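Local coordinates for putative enzyme related to aldose 1-epimerase (Salmonella typhimurium, PDB 2HTA), which probably interconverts the alpha and beta anomers of glucose 6-phosphate, as a monomeric hexose-6-phosphate 1-epimerase of the galactose mutarotase type, at residues A[253-258]-A[282-287]; A[227-232]-A[249-254]; A[199-204]-A[222-227]; A[174-179]-A[298-303]. All coordinates share one frame; numbering follows the deposited sequence.

Contact 1 of 4, residues A[253-258]-A[282-287]; sequences NVVGWN and ETVYAT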
loop_
_atom_site.group_PDB
_atom_site.type_symbol
_atom_site.label_atom_id
_atom_site.label_comp_id
_atom_site.label_asym_id
_atom_site.label_seq_id
_atom_site.Cartn_x
_atom_site.Cartn_y
_atom_site.Cartn_z
ATOM N N ASN A 253 -6.927 -0.578 13.045
ATOM C CA ASN A 253 -7.920 -1.205 12.225
ATOM C C ASN A 253 -7.231 -1.945 11.093
ATOM O O ASN A 253 -6.059 -1.669 10.783
ATOM C CB ASN A 253 -8.816 -0.116 11.544
ATOM C CG ASN A 253 -9.307 0.925 12.508
ATOM O OD1 ASN A 253 -9.093 2.143 12.290
ATOM N ND2 ASN A 253 -10.015 0.481 13.572
ATOM N N VAL A 254 -7.959 -2.867 10.478
ATOM C CA VAL A 254 -7.548 -3.421 9.179
ATOM C C VAL A 254 -8.695 -3.184 8.246
ATOM O O VAL A 254 -9.827 -3.242 8.704
ATOM C CB VAL A 254 -7.231 -4.906 9.294
ATOM C CG1 VAL A 254 -6.996 -5.577 7.894
ATOM C CG2 VAL A 254 -5.975 -5.049 10.172
ATOM N N VAL A 255 -8.422 -2.850 6.969
ATOM C CA VAL A 255 -9.465 -2.756 5.979
ATOM C C VAL A 255 -9.316 -3.832 4.927
ATOM O O VAL A 255 -8.195 -4.080 4.463
ATOM C CB VAL A 255 -9.490 -1.358 5.332
ATOM C CG1 VAL A 255 -10.366 -1.307 4.063
ATOM C CG2 VAL A 255 -10.061 -0.404 6.401
ATOM N N GLY A 256 -10.406 -4.526 4.638
ATOM C CA GLY A 256 -10.418 -5.450 3.522
ATOM C C GLY A 256 -11.287 -4.832 2.425
ATOM O O GLY A 256 -12.421 -4.414 2.696
ATOM N N TRP A 257 -10.770 -4.782 1.185
ATOM C CA TRP A 257 -11.543 -4.145 0.124
ATOM C C TRP A 257 -11.294 -4.880 -1.186
ATOM O O TRP A 257 -10.152 -5.227 -1.513
ATOM C CB TRP A 257 -11.093 -2.695 -0.030
ATOM C CG TRP A 257 -11.753 -1.965 -1.157
ATOM C CD1 TRP A 257 -13.066 -1.669 -1.264
ATOM C CD2 TRP A 257 -11.111 -1.433 -2.315
ATOM N NE1 TRP A 257 -13.306 -0.985 -2.448
ATOM C CE2 TRP A 257 -12.100 -0.799 -3.089
ATOM C CE3 TRP A 257 -9.781 -1.420 -2.772
ATOM C CZ2 TRP A 257 -11.801 -0.167 -4.312
ATOM C CZ3 TRP A 257 -9.474 -0.781 -3.998
ATOM C CH2 TRP A 257 -10.485 -0.161 -4.743
ATOM N N ASN A 258 -12.367 -5.092 -1.931
ATOM C CA ASN A 258 -12.287 -5.377 -3.377
ATOM C C ASN A 258 -13.478 -4.701 -4.026
ATOM O O ASN A 258 -14.565 -4.775 -3.491
ATOM C CB ASN A 258 -12.332 -6.868 -3.653
ATOM C CG ASN A 258 -12.268 -7.175 -5.154
ATOM O OD1 ASN A 258 -13.281 -7.059 -5.831
ATOM N ND2 ASN A 258 -11.083 -7.590 -5.673
ATOM N N GLU A 282 -5.389 -3.726 4.290
ATOM C CA GLU A 282 -4.751 -2.446 4.580
ATOM C C GLU A 282 -4.470 -2.327 6.068
ATOM O O GLU A 282 -5.328 -2.695 6.880
ATOM C CB GLU A 282 -5.722 -1.322 4.175
ATOM C CG GLU A 282 -6.245 -1.519 2.752
ATOM C CD GLU A 282 -7.271 -0.465 2.369
ATOM O OE1 GLU A 282 -7.275 0.619 2.964
ATOM O OE2 GLU A 282 -8.034 -0.722 1.424
ATOM N N THR A 283 -3.317 -1.785 6.418
ATOM C CA THR A 283 -3.000 -1.442 7.829
ATOM C C THR A 283 -3.479 -0.039 8.062
ATOM O O THR A 283 -3.050 0.896 7.363
ATOM C CB THR A 283 -1.494 -1.481 8.101
ATOM O OG1 THR A 283 -0.993 -2.778 7.747
ATOM C CG2 THR A 283 -1.232 -1.262 9.569
ATOM N N VAL A 284 -4.334 0.137 9.058
ATOM C CA VAL A 284 -5.139 1.380 9.122
ATOM C C VAL A 284 -5.178 1.987 10.514
ATOM O O VAL A 284 -5.224 1.272 11.501
ATOM C CB VAL A 284 -6.586 1.113 8.583
ATOM C CG1 VAL A 284 -7.540 2.338 8.772
ATOM C CG2 VAL A 284 -6.571 0.689 7.076
ATOM N N TYR A 285 -5.183 3.322 10.602
ATOM C CA TYR A 285 -5.404 3.977 11.882
ATOM C C TYR A 285 -6.509 4.995 11.578
ATOM O O TYR A 285 -6.206 6.075 11.145
ATOM C CB TYR A 285 -4.137 4.654 12.354
ATOM C CG TYR A 285 -4.144 4.849 13.869
ATOM C CD1 TYR A 285 -3.269 4.128 14.696
ATOM C CD2 TYR A 285 -5.093 5.685 14.475
ATOM C CE1 TYR A 285 -3.274 4.256 16.127
ATOM C CE2 TYR A 285 -5.107 5.840 15.923
ATOM C CZ TYR A 285 -4.191 5.148 16.721
ATOM O OH TYR A 285 -4.182 5.307 18.109
ATOM N N ALA A 286 -7.773 4.570 11.673
ATOM C CA ALA A 286 -8.905 5.429 11.178
ATOM C C ALA A 286 -9.987 5.727 12.276
ATOM O O ALA A 286 -10.568 6.831 12.310
ATOM C CB ALA A 286 -9.565 4.846 9.958
ATOM N N THR A 287 -10.313 4.753 13.106
ATOM C CA THR A 287 -11.462 4.915 14.004
ATOM C C THR A 287 -11.190 5.856 15.214
ATOM O O THR A 287 -12.125 6.183 15.980
ATOM C CB THR A 287 -12.033 3.545 14.479
ATOM O OG1 THR A 287 -10.982 2.800 15.077
ATOM C CG2 THR A 287 -12.518 2.713 13.356
#

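Contact 2 of 4, residues A[227-232]-A[249-254]; sequences LNPEAC and HHHLNV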
loop_
_atom_site.group_PDB
_atom_site.type_symbol
_atom_site.label_atom_id
_atom_site.label_comp_id
_atom_site.label_asym_id
_atom_site.label_seq_id
_atom_site.Cartn_x
_atom_site.Cartn_y
_atom_site.Cartn_z
ATOM N N LEU A 227 -12.521 -3.789 13.410
ATOM C CA LEU A 227 -12.282 -3.025 14.648
ATOM C C LEU A 227 -11.415 -3.794 15.639
ATOM O O LEU A 227 -10.855 -3.210 16.561
ATOM C CB LEU A 227 -13.650 -2.717 15.282
ATOM C CG LEU A 227 -14.585 -1.887 14.384
ATOM C CD1 LEU A 227 -15.881 -1.638 15.171
ATOM C CD2 LEU A 227 -13.903 -0.603 14.017
ATOM N N ASN A 228 -11.286 -5.116 15.449
ATOM C CA ASN A 228 -10.606 -5.938 16.423
ATOM C C ASN A 228 -9.857 -7.110 15.730
ATOM O O ASN A 228 -9.935 -8.254 16.174
ATOM C CB ASN A 228 -11.610 -6.484 17.418
ATOM C CG ASN A 228 -10.968 -7.084 18.652
ATOM O OD1 ASN A 228 -9.953 -6.587 19.188
ATOM N ND2 ASN A 228 -11.566 -8.179 19.127
ATOM N N PRO A 229 -9.125 -6.800 14.648
ATOM C CA PRO A 229 -8.417 -7.831 13.912
ATOM C C PRO A 229 -7.193 -8.291 14.702
ATOM O O PRO A 229 -6.693 -7.577 15.597
ATOM C CB PRO A 229 -8.008 -7.094 12.612
ATOM C CG PRO A 229 -7.736 -5.668 13.120
ATOM C CD PRO A 229 -8.923 -5.459 14.049
ATOM N N GLU A 230 -6.720 -9.507 14.385
ATOM C CA GLU A 230 -5.509 -10.012 14.956
ATOM C C GLU A 230 -4.321 -9.333 14.284
ATOM O O GLU A 230 -4.487 -8.737 13.246
ATOM C CB GLU A 230 -5.448 -11.520 14.773
ATOM C CG GLU A 230 -6.504 -12.298 15.597
ATOM C CD GLU A 230 -6.805 -13.690 15.043
ATOM O OE1 GLU A 230 -5.996 -14.302 14.321
ATOM O OE2 GLU A 230 -7.855 -14.210 15.422
ATOM N N ALA A 231 -3.116 -9.484 14.867
ATOM C CA ALA A 231 -1.907 -8.878 14.330
ATOM C C ALA A 231 -1.659 -9.341 12.904
ATOM O O ALA A 231 -1.183 -8.573 12.059
ATOM C CB ALA A 231 -0.669 -9.245 15.201
ATOM N N CYS A 232 -1.939 -10.619 12.647
ATOM C CA CYS A 232 -1.643 -11.194 11.341
ATOM C C CYS A 232 -2.934 -11.523 10.576
ATOM O O CYS A 232 -3.727 -12.371 11.014
ATOM C CB CYS A 232 -0.806 -12.467 11.568
ATOM S SG CYS A 232 -0.245 -13.121 9.952
ATOM N N HIS A 249 1.193 -3.446 12.643
ATOM C CA HIS A 249 1.749 -2.905 13.909
ATOM C C HIS A 249 1.424 -1.442 14.082
ATOM O O HIS A 249 1.422 -0.703 13.131
ATOM C CB HIS A 249 3.265 -3.128 13.961
ATOM C CG HIS A 249 3.640 -4.509 14.446
ATOM N ND1 HIS A 249 4.123 -5.488 13.607
ATOM C CD2 HIS A 249 3.527 -5.079 15.677
ATOM C CE1 HIS A 249 4.343 -6.589 14.310
ATOM N NE2 HIS A 249 3.962 -6.377 15.567
ATOM N N HIS A 250 1.148 -1.040 15.325
ATOM C CA HIS A 250 0.889 0.350 15.690
ATOM C C HIS A 250 -0.421 0.856 15.106
ATOM O O HIS A 250 -0.652 2.066 15.133
ATOM C CB HIS A 250 2.062 1.315 15.330
ATOM C CG HIS A 250 3.417 0.734 15.581
ATOM N ND1 HIS A 250 3.838 0.334 16.829
ATOM C CD2 HIS A 250 4.434 0.447 14.722
ATOM C CE1 HIS A 250 5.060 -0.171 16.746
ATOM N NE2 HIS A 250 5.455 -0.104 15.480
ATOM N N HIS A 251 -1.246 -0.041 14.571
ATOM C CA HIS A 251 -2.484 0.312 13.871
ATOM C C HIS A 251 -3.635 0.234 14.819
ATOM O O HIS A 251 -3.480 -0.215 15.992
ATOM C CB HIS A 251 -2.757 -0.769 12.739
ATOM C CG HIS A 251 -3.029 -2.094 13.335
ATOM N ND1 HIS A 251 -2.082 -2.734 14.120
ATOM C CD2 HIS A 251 -4.161 -2.819 13.443
ATOM C CE1 HIS A 251 -2.600 -3.856 14.584
ATOM N NE2 HIS A 251 -3.864 -3.917 14.222
ATOM N N LEU A 252 -4.810 0.677 14.334
ATOM C CA LEU A 252 -6.082 0.457 15.057
ATOM C C LEU A 252 -7.033 -0.500 14.359
ATOM O O LEU A 252 -7.847 -1.192 15.010
ATOM C CB LEU A 252 -6.833 1.787 15.258
ATOM C CG LEU A 252 -7.427 2.115 16.609
ATOM C CD1 LEU A 252 -6.376 1.829 17.801
ATOM C CD2 LEU A 252 -7.863 3.589 16.545
ATOM N N ASN A 253 -6.927 -0.578 13.045
ATOM C CA ASN A 253 -7.920 -1.205 12.225
ATOM C C ASN A 253 -7.231 -1.945 11.093
ATOM O O ASN A 253 -6.059 -1.669 10.783
ATOM C CB ASN A 253 -8.816 -0.116 11.544
ATOM C CG ASN A 253 -9.307 0.925 12.508
ATOM O OD1 ASN A 253 -9.093 2.143 12.290
ATOM N ND2 ASN A 253 -10.015 0.481 13.572
ATOM N N VAL A 254 -7.959 -2.867 10.478
ATOM C CA VAL A 254 -7.548 -3.421 9.179
ATOM C C VAL A 254 -8.695 -3.184 8.246
ATOM O O VAL A 254 -9.827 -3.242 8.704
ATOM C CB VAL A 254 -7.231 -4.906 9.294
ATOM C CG1 VAL A 254 -6.996 -5.577 7.894
ATOM C CG2 VAL A 254 -5.975 -5.049 10.172
HETATM O O HOH W 1 -10.482 -0.454 16.467
HETATM O O HOH W 2 -7.501 -3.073 17.059
HETATM O O HOH W 3 -5.934 -5.059 15.913
#

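Contact 3 of 4, residues A[199-204]-A[222-227]; sequences FIDKVN and TDRVYL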
loop_
_atom_site.group_PDB
_atom_site.type_symbol
_atom_site.label_atom_id
_atom_site.label_comp_id
_atom_site.label_asym_id
_atom_site.label_seq_id
_atom_site.Cartn_x
_atom_site.Cartn_y
_atom_site.Cartn_z
ATOM N N PHE A 199 -16.903 -5.326 12.674
ATOM C CA PHE A 199 -16.479 -4.570 11.510
ATOM C C PHE A 199 -17.529 -3.536 11.128
ATOM O O PHE A 199 -18.695 -3.641 11.545
ATOM C CB PHE A 199 -16.209 -5.451 10.275
ATOM C CG PHE A 199 -17.383 -6.277 9.839
ATOM C CD1 PHE A 199 -18.263 -5.789 8.861
ATOM C CD2 PHE A 199 -17.589 -7.544 10.352
ATOM C CE1 PHE A 199 -19.353 -6.559 8.420
ATOM C CE2 PHE A 199 -18.689 -8.331 9.903
ATOM C CZ PHE A 199 -19.571 -7.810 8.932
ATOM N N ILE A 200 -17.086 -2.533 10.414
ATOM C CA ILE A 200 -18.006 -1.520 9.831
ATOM C C ILE A 200 -18.042 -1.824 8.357
ATOM O O ILE A 200 -16.997 -1.918 7.720
ATOM C CB ILE A 200 -17.494 -0.083 10.082
ATOM C CG1 ILE A 200 -17.528 0.190 11.586
ATOM C CG2 ILE A 200 -18.419 0.978 9.390
ATOM C CD1 ILE A 200 -16.475 1.270 12.027
ATOM N N ASP A 201 -19.251 -2.021 7.833
ATOM C CA ASP A 201 -19.446 -2.340 6.426
ATOM C C ASP A 201 -19.800 -1.057 5.677
ATOM O O ASP A 201 -20.975 -0.608 5.694
ATOM C CB ASP A 201 -20.589 -3.361 6.311
ATOM C CG ASP A 201 -20.780 -3.884 4.913
ATOM O OD1 ASP A 201 -20.242 -3.267 3.985
ATOM O OD2 ASP A 201 -21.514 -4.885 4.742
ATOM N N LYS A 202 -18.809 -0.504 4.973
ATOM C CA LYS A 202 -18.964 0.755 4.253
ATOM C C LYS A 202 -19.820 0.605 2.987
ATOM O O LYS A 202 -20.284 1.591 2.434
ATOM C CB LYS A 202 -17.585 1.283 3.864
ATOM C CG LYS A 202 -16.871 1.893 5.075
ATOM C CD LYS A 202 -15.815 2.900 4.621
ATOM C CE LYS A 202 -14.438 2.269 4.736
ATOM N NZ LYS A 202 -13.368 3.282 4.502
ATOM N N VAL A 203 -19.969 -0.628 2.505
ATOM C CA VAL A 203 -20.824 -0.896 1.373
ATOM C C VAL A 203 -22.281 -0.773 1.800
ATOM O O VAL A 203 -23.109 -0.397 1.002
ATOM C CB VAL A 203 -20.581 -2.281 0.709
ATOM C CG1 VAL A 203 -21.654 -2.626 -0.353
ATOM C CG2 VAL A 203 -19.213 -2.348 0.052
ATOM N N ASN A 204 -22.578 -1.069 3.054
ATOM C CA ASN A 204 -23.935 -1.196 3.498
ATOM C C ASN A 204 -24.190 -0.244 4.656
ATOM O O ASN A 204 -24.364 -0.679 5.777
ATOM C CB ASN A 204 -24.219 -2.657 3.911
ATOM C CG ASN A 204 -24.188 -3.596 2.747
ATOM O OD1 ASN A 204 -25.051 -3.534 1.888
ATOM N ND2 ASN A 204 -23.197 -4.471 2.702
ATOM N N THR A 222 -16.805 -5.490 -1.571
ATOM C CA THR A 222 -16.621 -5.663 -0.138
ATOM C C THR A 222 -15.747 -4.507 0.362
ATOM O O THR A 222 -14.741 -4.188 -0.275
ATOM C CB THR A 222 -15.894 -7.007 0.136
ATOM O OG1 THR A 222 -16.681 -8.060 -0.379
ATOM C CG2 THR A 222 -15.695 -7.240 1.647
ATOM N N ASP A 223 -16.160 -3.820 1.432
ATOM C CA ASP A 223 -15.414 -2.660 1.915
ATOM C C ASP A 223 -15.678 -2.563 3.400
ATOM O O ASP A 223 -16.709 -2.055 3.823
ATOM C CB ASP A 223 -15.835 -1.367 1.178
ATOM C CG ASP A 223 -14.888 -0.197 1.466
ATOM O OD1 ASP A 223 -13.936 -0.375 2.296
ATOM O OD2 ASP A 223 -15.063 0.894 0.855
ATOM N N ARG A 224 -14.780 -3.135 4.192
ATOM C CA ARG A 224 -15.008 -3.362 5.607
ATOM C C ARG A 224 -13.830 -2.878 6.431
ATOM O O ARG A 224 -12.643 -3.104 6.064
ATOM C CB ARG A 224 -15.268 -4.852 5.877
ATOM C CG ARG A 224 -16.715 -5.214 5.402
ATOM C CD ARG A 224 -16.925 -6.673 5.236
ATOM N NE ARG A 224 -18.332 -6.807 4.832
ATOM C CZ ARG A 224 -19.100 -7.821 5.171
ATOM N NH1 ARG A 224 -18.584 -8.827 5.875
ATOM N NH2 ARG A 224 -20.379 -7.825 4.800
ATOM N N VAL A 225 -14.151 -2.189 7.530
ATOM C CA VAL A 225 -13.172 -1.763 8.510
ATOM C C VAL A 225 -13.252 -2.686 9.712
ATOM O O VAL A 225 -14.250 -2.695 10.449
ATOM C CB VAL A 225 -13.431 -0.300 9.013
ATOM C CG1 VAL A 225 -12.281 0.121 9.958
ATOM C CG2 VAL A 225 -13.637 0.673 7.810
ATOM N N TYR A 226 -12.257 -3.535 9.908
ATOM C CA TYR A 226 -12.259 -4.419 11.072
ATOM C C TYR A 226 -11.764 -3.672 12.320
ATOM O O TYR A 226 -10.736 -3.013 12.294
ATOM C CB TYR A 226 -11.423 -5.701 10.742
ATOM C CG TYR A 226 -12.046 -6.359 9.514
ATOM C CD1 TYR A 226 -11.632 -6.021 8.238
ATOM C CD2 TYR A 226 -13.152 -7.233 9.647
ATOM C CE1 TYR A 226 -12.242 -6.593 7.116
ATOM C CE2 TYR A 226 -13.758 -7.778 8.554
ATOM C CZ TYR A 226 -13.304 -7.441 7.284
ATOM O OH TYR A 226 -13.898 -7.992 6.177
ATOM N N LEU A 227 -12.521 -3.789 13.410
ATOM C CA LEU A 227 -12.282 -3.025 14.648
ATOM C C LEU A 227 -11.415 -3.794 15.639
ATOM O O LEU A 227 -10.855 -3.210 16.561
ATOM C CB LEU A 227 -13.650 -2.717 15.282
ATOM C CG LEU A 227 -14.585 -1.887 14.384
ATOM C CD1 LEU A 227 -15.881 -1.638 15.171
ATOM C CD2 LEU A 227 -13.903 -0.603 14.017
HETATM O O HOH W 4 -18.717 -4.850 2.595
#

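Contact 4 of 4, residues A[174-179]-A[298-303]; sequences TTSALH and SRLAQT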
loop_
_atom_site.group_PDB
_atom_site.type_symbol
_atom_site.label_atom_id
_atom_site.label_comp_id
_atom_site.label_asym_id
_atom_site.label_seq_id
_atom_site.Cartn_x
_atom_site.Cartn_y
_atom_site.Cartn_z
ATOM N N THR A 174 -3.766 12.687 13.209
ATOM C CA THR A 174 -4.016 12.227 11.843
ATOM C C THR A 174 -4.751 10.874 11.797
ATOM O O THR A 174 -4.858 10.167 12.802
ATOM C CB THR A 174 -2.682 11.985 11.029
ATOM O OG1 THR A 174 -1.901 10.938 11.649
ATOM C CG2 THR A 174 -1.820 13.218 10.937
ATOM N N THR A 175 -5.233 10.528 10.606
ATOM C CA THR A 175 -5.569 9.143 10.327
ATOM C C THR A 175 -4.801 8.749 9.056
ATOM O O THR A 175 -4.395 9.605 8.247
ATOM C CB THR A 175 -7.082 8.910 10.175
ATOM O OG1 THR A 175 -7.583 9.731 9.120
ATOM C CG2 THR A 175 -7.872 9.256 11.542
ATOM N N SER A 176 -4.501 7.459 8.927
ATOM C CA SER A 176 -3.585 7.023 7.874
ATOM C C SER A 176 -3.821 5.544 7.561
ATOM O O SER A 176 -4.537 4.851 8.318
ATOM C CB SER A 176 -2.134 7.229 8.266
ATOM O OG SER A 176 -1.850 6.628 9.527
ATOM N N ALA A 177 -3.192 5.075 6.478
ATOM C CA ALA A 177 -3.249 3.665 6.070
ATOM C C ALA A 177 -2.060 3.292 5.172
ATOM O O ALA A 177 -1.494 4.172 4.454
ATOM C CB ALA A 177 -4.549 3.387 5.263
ATOM N N LEU A 178 -1.680 1.999 5.194
ATOM C CA LEU A 178 -0.843 1.474 4.125
ATOM C C LEU A 178 -1.826 0.597 3.331
ATOM O O LEU A 178 -2.321 -0.414 3.828
ATOM C CB LEU A 178 0.344 0.672 4.725
ATOM C CG LEU A 178 1.175 1.434 5.739
ATOM C CD1 LEU A 178 2.299 0.542 6.371
ATOM C CD2 LEU A 178 1.837 2.673 5.028
ATOM N N HIS A 179 -2.199 1.076 2.144
ATOM C CA HIS A 179 -3.389 0.601 1.423
ATOM C C HIS A 179 -3.000 -0.550 0.472
ATOM O O HIS A 179 -3.291 -0.499 -0.717
ATOM C CB HIS A 179 -3.925 1.780 0.591
ATOM C CG HIS A 179 -5.298 1.601 0.023
ATOM N ND1 HIS A 179 -5.622 0.574 -0.824
ATOM C CD2 HIS A 179 -6.408 2.401 0.080
ATOM C CE1 HIS A 179 -6.880 0.693 -1.223
ATOM N NE2 HIS A 179 -7.364 1.812 -0.719
ATOM N N SER A 298 4.425 9.658 15.206
ATOM C CA SER A 298 3.511 8.523 15.053
ATOM C C SER A 298 4.154 7.478 14.163
ATOM O O SER A 298 5.081 7.803 13.351
ATOM C CB SER A 298 2.187 8.957 14.466
ATOM O OG SER A 298 2.444 9.619 13.243
ATOM N N ARG A 299 3.681 6.236 14.293
ATOM C CA ARG A 299 4.212 5.193 13.457
ATOM C C ARG A 299 3.067 4.295 13.023
ATOM O O ARG A 299 2.093 4.116 13.754
ATOM C CB ARG A 299 5.286 4.379 14.225
ATOM C CG ARG A 299 6.527 5.214 14.585
ATOM C CD ARG A 299 7.739 4.345 14.949
ATOM N NE ARG A 299 7.656 3.885 16.330
ATOM C CZ ARG A 299 7.648 2.598 16.688
ATOM N NH1 ARG A 299 7.746 1.664 15.748
ATOM N NH2 ARG A 299 7.583 2.237 17.980
ATOM N N LEU A 300 3.180 3.732 11.817
ATOM C CA LEU A 300 2.268 2.698 11.344
ATOM C C LEU A 300 3.146 1.744 10.482
ATOM O O LEU A 300 4.007 2.220 9.705
ATOM C CB LEU A 300 1.231 3.335 10.438
ATOM C CG LEU A 300 -0.019 2.554 10.019
ATOM C CD1 LEU A 300 -0.887 2.147 11.263
ATOM C CD2 LEU A 300 -0.815 3.366 8.984
ATOM N N ALA A 301 2.976 0.431 10.665
ATOM C CA ALA A 301 3.845 -0.534 9.945
ATOM C C ALA A 301 3.084 -1.735 9.501
ATOM O O ALA A 301 2.151 -2.192 10.166
ATOM C CB ALA A 301 5.068 -0.959 10.803
ATOM N N GLN A 302 3.547 -2.273 8.374
ATOM C CA GLN A 302 3.020 -3.508 7.815
ATOM C C GLN A 302 4.216 -4.399 7.349
ATOM O O GLN A 302 5.161 -3.873 6.761
ATOM C CB GLN A 302 2.130 -3.149 6.625
ATOM C CG GLN A 302 1.479 -4.404 5.980
ATOM C CD GLN A 302 0.636 -4.091 4.797
ATOM O OE1 GLN A 302 1.023 -4.390 3.673
ATOM N NE2 GLN A 302 -0.544 -3.465 5.033
ATOM N N THR A 303 4.173 -5.696 7.663
ATOM C CA THR A 303 5.119 -6.684 7.188
ATOM C C THR A 303 4.330 -7.725 6.405
ATOM O O THR A 303 3.211 -8.083 6.764
ATOM C CB THR A 303 5.929 -7.277 8.370
ATOM O OG1 THR A 303 6.736 -6.213 8.891
ATOM C CG2 THR A 303 6.873 -8.402 7.889
HETATM O O HOH W 5 0.540 9.770 11.344
#

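Contact 1 of 4, residues A[253-258]-A[282-287]
Two neighbouring antiparallel strands of the beta-sandwich typical of galactose mutarotases pair here, and one of them carries E282, the probable catalytic carboxylate. The ladder alternates regularly: N253 with V284 and V255 with E282 are hydrogen-bonded pairs, and V254 with T283 between them is a non-hydrogen-bonded pair. The E282 N to V255 O bond is the shortest rung at 2.8 Å.

N253 shows how a side chain can extend a ladder past its last backbone bond. Its CB lies against V284 CB, and chi1 of -48° sets CG beside its own backbone N, so that the amide heads for the corner where the chain turns at T287. CG meets the hydroxyl end of T287. OD1 takes two N-H groups, from A286 nearly along the C=O axis and from T287 on a lone pair in the carbonyl plane, while ND2 gives a straight bond (162°) to T287 OG1. Asparagine suits the place because one flat amide both accepts and donates, which fixes its rotation.

On the same face, V255 and E282 run side by side. A beta-branched residue suits the place because V255 splits its branches: CB and CG1 lie along the carboxylate, and CG2 packs on V284 CG2 at 3.7 Å. The extended E282 chain passes V255 CB, and its carboxylate ends with OE2 3.6 Å from V255 CG1.

Contact 2 of 4, residues A[227-232]-A[249-254]
Apolar contact, water bridges and a local backbone irregularity share this junction between the loop 227-232 and the run 249-254, which leads into strand 253-258. No direct hydrogen bond joins the two segments.

The apolar part centres on P229. Its ring and the V254 side chain lie antiparallel, side against side, and P229 CG presses on V254 CG2 at 3.5 Å, a tight carbon pair. The same CG stands at the edge of the H251 ring, near its plane. Proline suits this position because its rigid ring offers a compact apolar surface from a loop.

Water supplies the polar links. Water 1 donates to both L227 O and L252 O, joining two carbonyls that could not bond directly. Water 2 spans the same pair, strongly to L252 O at 2.8 Å but weakly to L227 O. Water 3 donates to P229 O at 2.6 Å and is also hydrogen-bonded to H251 NE2, so the imidazole links the turn before strand 253-258 to the loop.

As for the backbone, L252 and N253 both face V284 of the adjoining strand, the arrangement that defines a classic beta bulge.

Contact 3 of 4, residues A[199-204]-A[222-227]
The antiparallel pairing of strands 198-201 and 222-226 lies in the mutarotase beta-sandwich and includes D223, a probable substrate-binding residue. I200 and V225 form a hydrogen-bonded pair, with I200 N giving a bond of 2.8 Å to V225 O; the flanking pairs F199 with Y226 and D201 with R224 are non-hydrogen-bonded.

F199 and R224 lie side by side and point the same way, phenyl and guanidinium planes 21° apart, with F199 CE1 over the centre of the guanidinium face. The aromatic ring suits this place because it is flat enough to cover the guanidinium, whose NH1 is bonded to Q216. Y226, whose hydroxyl also bonds to Q216, lies alongside F199, its CD2 3.6 Å from F199 CB.

D201 crosses R224 obliquely, carboxylate and guanidinium planes 67° apart. Its OD2 forms a bent salt bridge with R224 NH2 (3.2 Å) and takes a much straighter bond from N204 ND2; the two donors meet OD2 out of the carboxylate plane, from opposite faces of it.

On the opposite face of the sheet, K202 CE packs on V225 CG2. K202 NZ stays 4.3 Å from D223 OD1, a proximity that may still help to keep that acid ionised.

Back on the face of D201 and R224, a water donates to D201 OD1 at 2.6 Å and accepts from D223 N and R224 NE.

Contact 4 of 4, residues A[174-179]-A[298-303]
Face-to-face packing of two layers of the mutarotase beta-sandwich brings strand 172-183, which carries the probable catalytic H179, over strand 298-308. The segments run nearly parallel, 20° apart, their axes 7.6 Å apart at closest, with no direct hydrogen bond between them.

L300 comes up from one layer with CG anti to its backbone N, and its CD2 reaches the other, touching S176 OG at 3.5 Å and A177 CA at 3.8 Å. S176 suits this place by its small side chain; A177 offers its CA, its own methyl directed away, against V284 and F99.

From the other direction L178 CD1 reaches Q302 CB and the backbone N of Q302, both at 3.7 Å. The glutamine's aliphatic CB thus serves the packing, while its extended chain carries the amide on to S180 OG and T283 OG1.

At the far end a water spans the layers, hydrogen-bonded at 2.7 Å to both T174 OG1 and S298 OG. The opposite end leads to H179, whose CB is directed away from 298-303 and whose side chain touches E282. Side chains packed between two sheets, without backbone bonds, form the interior of the mutarotase beta-sandwich, with the active-site strand as one wall.

How the contacts relate
Contacts 3 and 1 lie in one antiparallel sheet that continues into strand 172-183 of contact 4, which packs on strand 298-308 of the second sheet. Strand 222-226 joins 253-258 through V254 O to Y226 N (2.7 Å), and 278-286 joins 172-183 through T283 O to L178 N (2.8 Å). Contact 2 shares N253 and V254 with contact 1 and L227 with contact 3, and H249 N meets A301 O of contact 4 at 2.9 Å. The probable active site gathers along the first sheet: the nearest side-chain atoms of H179 and E282 are about 3 Å apart, those of D223 and E282 about 6 Å. The centres of contacts 3 and 4 are about 18 Å apart.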